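Local coordinates for protein probable acetyltransferases (Chromobacterium violaceum, PDB 3PZJ) that probably transfers acyl groups as a GNAT-family acetyltransferase, perhaps acetylating protein N-termini that begin with serine or alanine, at residues S89-C97 and G106-V114; L44-R55 and F72-A83. All coordinates share one frame; numbering follows the deposited sequence.

Contact 1. Residues S89-C97 and G106-V114. With NA (sodium ion), chain C.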
loop_
_atom_site.group_PDB
_atom_site.type_symbol
_atom_site.label_atom_id
_atom_site.label_comp_id
_atom_site.label_asym_id
_atom_site.label_seq_id
_atom_site.Cartn_x
_atom_site.Cartn_y
_atom_site.Cartn_z
ATOM N N SER A 89 -12.534 4.097 -5.259
ATOM C CA SER A 89 -13.344 3.004 -4.781
ATOM C C SER A 89 -12.800 2.515 -3.423
ATOM O O SER A 89 -13.524 1.873 -2.651
ATOM C CB SER A 89 -13.234 1.826 -5.763
ATOM O OG SER A 89 -11.819 1.541 -5.930
ATOM N N ASP A 90 -11.528 2.787 -3.125
ATOM C CA ASP A 90 -10.966 2.216 -1.878
ATOM C C ASP A 90 -10.951 3.213 -0.725
ATOM O O ASP A 90 -10.324 2.975 0.341
ATOM C CB ASP A 90 -9.616 1.613 -2.179
ATOM C CG ASP A 90 -8.568 2.643 -2.547
ATOM O OD1 ASP A 90 -7.435 2.197 -2.739
ATOM O OD2 ASP A 90 -8.820 3.846 -2.624
ATOM N N THR A 91 -11.640 4.340 -0.915
ATOM C CA THR A 91 -11.693 5.384 0.123
ATOM C C THR A 91 -13.171 5.721 0.478
ATOM O O THR A 91 -14.070 5.800 -0.422
ATOM C CB THR A 91 -10.950 6.643 -0.380
ATOM O OG1 THR A 91 -9.574 6.317 -0.583
ATOM C CG2 THR A 91 -11.019 7.717 0.638
ATOM N N ALA A 92 -13.453 5.854 1.780
ATOM C CA ALA A 92 -14.782 6.283 2.236
ATOM C C ALA A 92 -14.581 7.247 3.377
ATOM O O ALA A 92 -13.799 6.949 4.278
ATOM C CB ALA A 92 -15.614 5.085 2.713
ATOM N N LEU A 93 -15.241 8.387 3.337
ATOM C CA LEU A 93 -15.068 9.389 4.387
ATOM C C LEU A 93 -16.378 9.665 5.092
ATOM O O LEU A 93 -17.454 9.414 4.519
ATOM C CB LEU A 93 -14.592 10.707 3.823
ATOM C CG LEU A 93 -13.195 10.755 3.148
ATOM C CD1 LEU A 93 -12.969 12.188 2.573
ATOM C CD2 LEU A 93 -12.110 10.351 4.115
ATOM N N TYR A 94 -16.258 10.129 6.327
ATOM C CA TYR A 94 -17.391 10.389 7.224
ATOM C C TYR A 94 -17.136 11.716 7.900
ATOM O O TYR A 94 -15.982 12.099 8.162
ATOM C CB TYR A 94 -17.500 9.314 8.285
ATOM C CG TYR A 94 -17.709 7.933 7.676
ATOM C CD1 TYR A 94 -18.997 7.398 7.510
ATOM C CD2 TYR A 94 -16.637 7.197 7.225
ATOM C CE1 TYR A 94 -19.169 6.142 6.936
ATOM C CE2 TYR A 94 -16.800 5.938 6.669
ATOM C CZ TYR A 94 -18.070 5.465 6.449
ATOM O OH TYR A 94 -18.277 4.251 5.878
ATOM N N VAL A 95 -18.235 12.414 8.184
ATOM C CA VAL A 95 -18.240 13.637 8.903
ATOM C C VAL A 95 -18.576 13.358 10.419
ATOM O O VAL A 95 -19.496 12.621 10.765
ATOM C CB VAL A 95 -19.266 14.610 8.320
ATOM C CG1 VAL A 95 -19.287 15.846 9.181
ATOM C CG2 VAL A 95 -18.884 14.979 6.881
ATOM N N VAL A 96 -17.773 13.954 11.295
ATOM C CA VAL A 96 -17.924 13.779 12.722
ATOM C C VAL A 96 -18.926 14.843 13.183
ATOM O O VAL A 96 -18.665 16.024 13.014
ATOM C CB VAL A 96 -16.602 13.975 13.407
ATOM C CG1 VAL A 96 -16.800 13.834 14.955
ATOM C CG2 VAL A 96 -15.593 12.835 12.881
ATOM N N CYS A 97 -20.050 14.389 13.760
ATOM C CA CYS A 97 -21.075 15.245 14.370
ATOM C C CYS A 97 -21.291 14.778 15.794
ATOM O O CYS A 97 -21.137 13.585 16.096
ATOM C CB CYS A 97 -22.374 15.118 13.592
ATOM S SG CYS A 97 -22.242 15.483 11.820
ATOM N N GLY A 106 -15.550 17.794 12.043
ATOM C CA GLY A 106 -14.329 17.438 11.263
ATOM C C GLY A 106 -14.678 16.225 10.441
ATOM O O GLY A 106 -15.856 15.856 10.363
ATOM N N PHE A 107 -13.668 15.598 9.870
ATOM C CA PHE A 107 -13.859 14.400 9.102
ATOM C C PHE A 107 -12.728 13.418 9.229
ATOM O O PHE A 107 -11.712 13.740 9.728
ATOM C CB PHE A 107 -14.181 14.687 7.642
ATOM C CG PHE A 107 -13.061 15.302 6.860
ATOM C CD1 PHE A 107 -12.324 14.550 6.014
ATOM C CD2 PHE A 107 -12.786 16.633 6.948
ATOM C CE1 PHE A 107 -11.350 15.100 5.299
ATOM C CE2 PHE A 107 -11.805 17.184 6.236
ATOM C CZ PHE A 107 -11.084 16.427 5.420
ATOM N N LEU A 108 -13.001 12.195 8.796
ATOM C CA LEU A 108 -12.066 11.086 8.767
ATOM C C LEU A 108 -12.667 9.899 8.029
ATOM O O LEU A 108 -13.770 9.927 7.674
ATOM C CB LEU A 108 -11.638 10.685 10.167
ATOM C CG LEU A 108 -12.509 9.737 10.923
ATOM C CD1 LEU A 108 -11.768 9.132 12.085
ATOM C CD2 LEU A 108 -13.749 10.362 11.330
ATOM N N GLY A 109 -11.888 8.883 7.754
ATOM C CA GLY A 109 -12.411 7.726 7.081
ATOM C C GLY A 109 -11.443 6.597 6.861
ATOM O O GLY A 109 -10.492 6.503 7.565
ATOM N N TYR A 110 -11.728 5.762 5.876
ATOM C CA TYR A 110 -10.898 4.655 5.505
ATOM C C TYR A 110 -10.238 4.979 4.164
ATOM O O TYR A 110 -10.824 5.644 3.269
ATOM C CB TYR A 110 -11.767 3.426 5.347
ATOM C CG TYR A 110 -12.565 2.987 6.581
ATOM C CD1 TYR A 110 -11.932 2.614 7.750
ATOM C CD2 TYR A 110 -13.964 2.879 6.537
ATOM C CE1 TYR A 110 -12.660 2.123 8.832
ATOM C CE2 TYR A 110 -14.697 2.416 7.651
ATOM C CZ TYR A 110 -14.024 2.063 8.772
ATOM O OH TYR A 110 -14.733 1.574 9.811
ATOM N N ARG A 111 -9.018 4.482 3.991
ATOM C CA ARG A 111 -8.439 4.454 2.680
ATOM C C ARG A 111 -7.669 3.185 2.503
ATOM O O ARG A 111 -7.492 2.370 3.441
ATOM C CB ARG A 111 -7.526 5.642 2.448
ATOM C CG ARG A 111 -6.352 5.659 3.467
ATOM C CD ARG A 111 -5.563 7.034 3.401
ATOM N NE ARG A 111 -5.107 7.296 2.057
ATOM C CZ ARG A 111 -3.944 6.876 1.512
ATOM N NH1 ARG A 111 -3.044 6.180 2.204
ATOM N NH2 ARG A 111 -3.653 7.163 0.235
ATOM N N GLN A 112 -7.259 2.983 1.277
ATOM C CA GLN A 112 -6.538 1.749 0.904
ATOM C C GLN A 112 -7.318 0.492 1.413
ATOM O O GLN A 112 -6.713 -0.396 1.970
ATOM C CB GLN A 112 -5.082 1.773 1.455
ATOM C CG GLN A 112 -4.230 2.907 0.935
ATOM C CD GLN A 112 -3.970 2.764 -0.526
ATOM O OE1 GLN A 112 -4.558 3.473 -1.364
ATOM N NE2 GLN A 112 -3.124 1.857 -0.856
HETATM N N MSE A 113 -8.641 0.468 1.260
HETATM C CA MSE A 113 -9.439 -0.697 1.615
HETATM C C MSE A 113 -9.088 -1.833 0.627
HETATM O O MSE A 113 -9.099 -1.635 -0.647
HETATM C CB MSE A 113 -10.928 -0.371 1.537
HETATM C CG MSE A 113 -11.829 -1.581 1.567
HETATM SE SE MSE A 113 -13.648 -0.997 1.457
HETATM C CE MSE A 113 -13.733 0.296 2.941
ATOM N N VAL A 114 -8.738 -2.979 1.169
ATOM C CA VAL A 114 -8.472 -4.182 0.401
ATOM C C VAL A 114 -9.348 -5.268 0.972
ATOM O O VAL A 114 -8.948 -6.035 1.851
ATOM C CB VAL A 114 -6.942 -4.612 0.380
ATOM C CG1 VAL A 114 -6.711 -5.722 -0.666
ATOM C CG2 VAL A 114 -6.011 -3.354 0.173
HETATM NA NA NA C . -15.030 6.063 -2.422
HETATM O O HOH W 1 -6.889 -0.401 -2.033
HETATM O O HOH W 2 -17.030 6.292 -1.055
HETATM O O HOH W 3 -16.361 4.720 -3.782
#
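Y94 and L108 form a hydrogen-bonded antiparallel pair: Y94 N donates a hydrogen bond to L108 O at 2.8 Å, and L108 N donates one back to Y94 O at 3.0 Å. A92 and Y110 pair the same way two residues along. Between them G109 faces L93, and G109 CA lies 3.2 Å from A92 O in a CA-H...O contact. L108 O also lies in the plane of the Y94 ring, at its edge. On the face that carries A92, Y94, V96, L108 and Y110, V96 CG2 presses on L108 CD2 at 3.5 Å, a tight fit, and Y94 CE2 reaches Y110 CD2. On the other face L93 CD1 meets F107 CD1, beneath helix 75-87.

At the far end M113 N binds D90 O on a lone pair, in the carbonyl plane. The D90 carboxylate, its CG turned between backbone N and carbonyl carbon (chi1 67°), accepts from a water that also donates to M113 O. Farther out, T91 O binds the sodium ion at 2.2 Å, with V86 O, Q88 O and two waters, while R111 forms a salt bridge to E121. Backbone bonds thus fix the register of this antiparallel hairpin within the GNAT domain's mixed sheet, and the T91 carbonyl is committed to the cation.

Contact 2. Residues L44-R55 and F72-A83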
loop_
_atom_site.group_PDB
_atom_site.type_symbol
_atom_site.label_atom_id
_atom_site.label_comp_id
_atom_site.label_asym_id
_atom_site.label_seq_id
_atom_site.Cartn_x
_atom_site.Cartn_y
_atom_site.Cartn_z
ATOM N N LEU A 44 -19.896 11.034 4.090
ATOM C CA LEU A 44 -19.615 12.361 3.685
ATOM C C LEU A 44 -20.307 12.550 2.336
ATOM O O LEU A 44 -20.297 11.686 1.476
ATOM C CB LEU A 44 -18.076 12.632 3.651
ATOM C CG LEU A 44 -17.715 14.098 3.401
ATOM C CD1 LEU A 44 -16.460 14.538 4.198
ATOM C CD2 LEU A 44 -17.505 14.173 1.983
ATOM N N ASP A 45 -20.861 13.717 2.152
ATOM C CA ASP A 45 -21.530 14.073 0.913
ATOM C C ASP A 45 -20.750 15.296 0.389
ATOM O O ASP A 45 -21.001 16.365 0.772
ATOM C CB ASP A 45 -22.991 14.337 1.228
ATOM C CG ASP A 45 -23.809 14.698 0.019
ATOM O OD1 ASP A 45 -23.261 15.093 -1.021
ATOM O OD2 ASP A 45 -25.010 14.673 0.155
ATOM N N ALA A 46 -19.712 15.053 -0.389
ATOM C CA ALA A 46 -18.643 16.069 -0.642
ATOM C C ALA A 46 -19.222 17.442 -0.991
ATOM O O ALA A 46 -18.889 18.453 -0.347
ATOM C CB ALA A 46 -17.640 15.576 -1.745
ATOM N N PRO A 47 -20.138 17.477 -1.948
ATOM C CA PRO A 47 -20.732 18.775 -2.295
ATOM C C PRO A 47 -21.733 19.376 -1.272
ATOM O O PRO A 47 -21.996 20.608 -1.343
ATOM C CB PRO A 47 -21.417 18.507 -3.648
ATOM C CG PRO A 47 -21.171 17.081 -3.988
ATOM C CD PRO A 47 -20.677 16.379 -2.766
ATOM N N ARG A 48 -22.336 18.551 -0.411
ATOM C CA ARG A 48 -23.261 19.106 0.632
ATOM C C ARG A 48 -22.492 19.591 1.892
ATOM O O ARG A 48 -22.744 20.682 2.398
ATOM C CB ARG A 48 -24.269 18.089 1.114
ATOM C CG ARG A 48 -24.967 18.559 2.452
ATOM C CD ARG A 48 -26.219 17.740 2.811
ATOM N NE ARG A 48 -26.273 17.546 4.277
ATOM C CZ ARG A 48 -26.102 16.385 4.913
ATOM N NH1 ARG A 48 -25.877 15.256 4.225
ATOM N NH2 ARG A 48 -26.156 16.349 6.252
ATOM N N HIS A 49 -21.634 18.723 2.432
ATOM C CA HIS A 49 -20.911 18.940 3.699
ATOM C C HIS A 49 -19.701 19.842 3.481
ATOM O O HIS A 49 -19.153 20.422 4.443
ATOM C CB HIS A 49 -20.326 17.606 4.201
ATOM C CG HIS A 49 -21.315 16.695 4.851
ATOM N ND1 HIS A 49 -22.107 17.089 5.915
ATOM C CD2 HIS A 49 -21.615 15.398 4.615
ATOM C CE1 HIS A 49 -22.869 16.067 6.284
ATOM N NE2 HIS A 49 -22.614 15.043 5.489
ATOM N N GLY A 50 -19.303 19.947 2.221
ATOM C CA GLY A 50 -18.111 20.647 1.759
ATOM C C GLY A 50 -17.861 22.048 2.320
ATOM O O GLY A 50 -16.774 22.314 2.822
ATOM N N ALA A 51 -18.812 22.974 2.171
ATOM C CA ALA A 51 -18.595 24.376 2.632
ATOM C C ALA A 51 -18.428 24.476 4.150
ATOM O O ALA A 51 -17.565 25.192 4.622
ATOM C CB ALA A 51 -19.747 25.306 2.141
ATOM N N ALA A 52 -19.176 23.667 4.895
ATOM C CA ALA A 52 -19.042 23.652 6.339
ATOM C C ALA A 52 -17.674 23.167 6.724
ATOM O O ALA A 52 -17.044 23.736 7.638
ATOM C CB ALA A 52 -20.101 22.828 6.994
ATOM N N LEU A 53 -17.203 22.109 6.065
ATOM C CA LEU A 53 -15.896 21.563 6.444
ATOM C C LEU A 53 -14.823 22.541 6.058
ATOM O O LEU A 53 -13.872 22.690 6.777
ATOM C CB LEU A 53 -15.643 20.202 5.762
ATOM C CG LEU A 53 -16.479 19.071 6.383
ATOM C CD1 LEU A 53 -16.385 17.874 5.419
ATOM C CD2 LEU A 53 -16.049 18.682 7.817
ATOM N N PHE A 54 -14.964 23.190 4.896
ATOM C CA PHE A 54 -13.981 24.171 4.498
ATOM C C PHE A 54 -13.789 25.226 5.582
ATOM O O PHE A 54 -12.666 25.540 5.952
ATOM C CB PHE A 54 -14.437 24.833 3.200
ATOM C CG PHE A 54 -13.556 25.938 2.750
ATOM C CD1 PHE A 54 -12.270 25.691 2.384
ATOM C CD2 PHE A 54 -13.984 27.242 2.794
ATOM C CE1 PHE A 54 -11.459 26.652 1.992
ATOM C CE2 PHE A 54 -13.137 28.244 2.405
ATOM C CZ PHE A 54 -11.875 27.938 1.986
ATOM N N ARG A 55 -14.897 25.781 6.067
ATOM C CA ARG A 55 -14.883 26.887 7.076
ATOM C C ARG A 55 -14.190 26.456 8.321
ATOM O O ARG A 55 -13.533 27.252 8.948
ATOM C CB ARG A 55 -16.273 27.291 7.473
ATOM C CG ARG A 55 -16.942 28.035 6.387
ATOM C CD ARG A 55 -18.347 28.516 6.831
ATOM N NE ARG A 55 -19.204 28.530 5.665
ATOM C CZ ARG A 55 -20.233 27.716 5.425
ATOM N NH1 ARG A 55 -20.650 26.807 6.311
ATOM N NH2 ARG A 55 -20.883 27.859 4.279
ATOM N N PHE A 72 -6.412 25.021 1.179
ATOM C CA PHE A 72 -7.263 25.153 -0.000
ATOM C C PHE A 72 -7.544 26.643 -0.277
ATOM O O PHE A 72 -7.860 27.400 0.631
ATOM C CB PHE A 72 -8.502 24.312 0.208
ATOM C CG PHE A 72 -8.203 22.855 0.342
ATOM C CD1 PHE A 72 -8.031 22.053 -0.793
ATOM C CD2 PHE A 72 -8.012 22.282 1.589
ATOM C CE1 PHE A 72 -7.741 20.662 -0.659
ATOM C CE2 PHE A 72 -7.673 20.937 1.727
ATOM C CZ PHE A 72 -7.569 20.135 0.598
ATOM N N GLU A 73 -7.360 27.063 -1.519
ATOM C CA GLU A 73 -7.423 28.494 -1.815
ATOM C C GLU A 73 -8.852 29.036 -1.682
ATOM O O GLU A 73 -9.018 30.239 -1.600
ATOM C CB GLU A 73 -6.898 28.801 -3.228
ATOM C CG GLU A 73 -7.933 28.606 -4.329
ATOM C CD GLU A 73 -7.335 28.634 -5.743
ATOM O OE1 GLU A 73 -7.472 27.610 -6.502
ATOM O OE2 GLU A 73 -6.704 29.671 -6.082
ATOM N N ASP A 74 -9.856 28.162 -1.807
ATOM C CA ASP A 74 -11.257 28.525 -1.642
ATOM C C ASP A 74 -12.133 27.281 -1.533
ATOM O O ASP A 74 -11.685 26.186 -1.731
ATOM C CB ASP A 74 -11.763 29.428 -2.808
ATOM C CG ASP A 74 -11.600 28.779 -4.182
ATOM O OD1 ASP A 74 -11.640 27.514 -4.344
ATOM O OD2 ASP A 74 -11.464 29.566 -5.131
ATOM N N GLU A 75 -13.405 27.490 -1.251
ATOM C CA GLU A 75 -14.375 26.425 -1.152
ATOM C C GLU A 75 -14.414 25.456 -2.314
ATOM O O GLU A 75 -14.473 24.232 -2.099
ATOM C CB GLU A 75 -15.780 26.993 -1.056
ATOM C CG GLU A 75 -16.578 26.325 -0.068
ATOM C CD GLU A 75 -17.770 27.182 0.278
ATOM O OE1 GLU A 75 -18.667 27.240 -0.568
ATOM O OE2 GLU A 75 -17.780 27.780 1.372
ATOM N N ASP A 76 -14.413 25.988 -3.518
ATOM C CA ASP A 76 -14.467 25.115 -4.678
ATOM C C ASP A 76 -13.267 24.194 -4.737
ATOM O O ASP A 76 -13.366 23.007 -5.210
ATOM C CB ASP A 76 -14.586 25.884 -6.008
ATOM C CG ASP A 76 -15.958 26.570 -6.178
ATOM O OD1 ASP A 76 -16.787 26.500 -5.245
ATOM O OD2 ASP A 76 -16.193 27.164 -7.254
ATOM N N ALA A 77 -12.112 24.697 -4.330
ATOM C CA ALA A 77 -10.895 23.836 -4.406
ATOM C C ALA A 77 -11.033 22.689 -3.437
ATOM O O ALA A 77 -10.653 21.535 -3.729
ATOM C CB ALA A 77 -9.629 24.618 -4.138
ATOM N N PHE A 78 -11.623 22.981 -2.297
ATOM C CA PHE A 78 -11.777 21.987 -1.246
ATOM C C PHE A 78 -12.851 20.944 -1.581
ATOM O O PHE A 78 -12.662 19.755 -1.373
ATOM C CB PHE A 78 -12.004 22.613 0.104
ATOM C CG PHE A 78 -12.229 21.638 1.175
ATOM C CD1 PHE A 78 -11.194 20.892 1.663
ATOM C CD2 PHE A 78 -13.502 21.453 1.706
ATOM C CE1 PHE A 78 -11.406 19.931 2.650
ATOM C CE2 PHE A 78 -13.725 20.515 2.668
ATOM C CZ PHE A 78 -12.620 19.768 3.183
ATOM N N ILE A 79 -13.920 21.388 -2.188
ATOM C CA ILE A 79 -14.967 20.502 -2.629
ATOM C C ILE A 79 -14.449 19.626 -3.738
ATOM O O ILE A 79 -14.704 18.425 -3.761
ATOM C CB ILE A 79 -16.173 21.303 -3.045
ATOM C CG1 ILE A 79 -16.849 21.821 -1.772
ATOM C CG2 ILE A 79 -17.171 20.476 -3.852
ATOM C CD1 ILE A 79 -17.962 22.666 -2.035
ATOM N N THR A 80 -13.638 20.187 -4.601
ATOM C CA THR A 80 -13.052 19.425 -5.694
ATOM C C THR A 80 -12.158 18.288 -5.144
ATOM O O THR A 80 -12.358 17.118 -5.494
ATOM C CB THR A 80 -12.241 20.283 -6.667
ATOM O OG1 THR A 80 -13.096 21.248 -7.314
ATOM C CG2 THR A 80 -11.610 19.410 -7.741
ATOM N N TRP A 81 -11.263 18.640 -4.216
ATOM C CA TRP A 81 -10.409 17.659 -3.494
ATOM C C TRP A 81 -11.227 16.580 -2.827
ATOM O O TRP A 81 -10.921 15.379 -2.939
ATOM C CB TRP A 81 -9.456 18.369 -2.479
ATOM C CG TRP A 81 -8.680 17.399 -1.737
ATOM C CD1 TRP A 81 -7.581 16.698 -2.161
ATOM C CD2 TRP A 81 -8.979 16.932 -0.460
ATOM N NE1 TRP A 81 -7.159 15.850 -1.165
ATOM C CE2 TRP A 81 -8.022 15.948 -0.132
ATOM C CE3 TRP A 81 -9.991 17.228 0.453
ATOM C CZ2 TRP A 81 -8.007 15.314 1.090
ATOM C CZ3 TRP A 81 -9.996 16.562 1.666
ATOM C CH2 TRP A 81 -8.996 15.612 1.970
ATOM N N LEU A 82 -12.307 16.958 -2.134
ATOM C CA LEU A 82 -13.107 16.001 -1.404
ATOM C C LEU A 82 -13.709 15.047 -2.315
ATOM O O LEU A 82 -13.623 13.848 -2.080
ATOM C CB LEU A 82 -14.330 16.623 -0.646
ATOM C CG LEU A 82 -14.170 17.060 0.787
ATOM C CD1 LEU A 82 -15.466 17.675 1.225
ATOM C CD2 LEU A 82 -13.683 15.933 1.792
ATOM N N ALA A 83 -14.343 15.575 -3.370
ATOM C CA ALA A 83 -15.021 14.774 -4.364
ATOM C C ALA A 83 -14.088 13.801 -5.033
ATOM O O ALA A 83 -14.451 12.663 -5.118
ATOM C CB ALA A 83 -15.681 15.655 -5.406
#
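F72 O lies in the plane of the F54 ring, at its edge, while F72 CB approaches F54 CE1. D74 is the N-cap of helix 75-83: its OD1 accepts from A77 N at 2.9 Å. The turn it shapes lies over one face of F54, with E75 N 3.6 Å from F54 CZ, near the ring's rim. F54 gets there because its CG stands anti to the backbone N (chi1 175°), carrying the ring out toward the helix start. E75 then runs back across A51, OE2 coming to 3.3 Å from A51 CB; R55 lies near in charge but makes no salt bridge.

F78 slides past F54 in the opposite direction. The edge of its ring faces G50 O, and CE2 touches L53 CB at 3.7 Å. The next residue, I79, is a knob in the hole formed by A46, P47, G50 and A51, with I79 CG1 3.9 Å from G50 CA. L82 sets its CB against A46 CB at 3.6 Å and crosses L44 at about a right angle, before A83 CB meets A46 CB. Helices 46-58 and 75-87 pack over strands 92-98 and 106-114 of the GNAT sheet, L82 on L93, L53 and F78 on F107. Segments 46-55 and 75-83, 134° apart in direction, join mainly through apolar side chains: small A46, G50 and A51 take I79 and L82, while the charged E75 and R55 sit at one end.

Contact 2 packs the two helices that precede the hairpin of contact 1 in the chain, and their centres lie 15 Å apart. The two meet directly: L44 N lies 3.0 Å from L93 O, a probable hydrogen bond tying the lead-in of helix 46-58 to strand 92-98, while V95 CG2 packs on L44 CD1 at 3.6 Å and touches H49 CD2. F107 extends the shared core, receiving L44, L53, F78 and W81. Helix 75-87 runs on from contact 2 into the sodium site, where V86 and Q88 join T91 of contact 1; the L44 side chain is about 9 Å from the ion. Together they form part of the alpha/beta core of the GNAT domain.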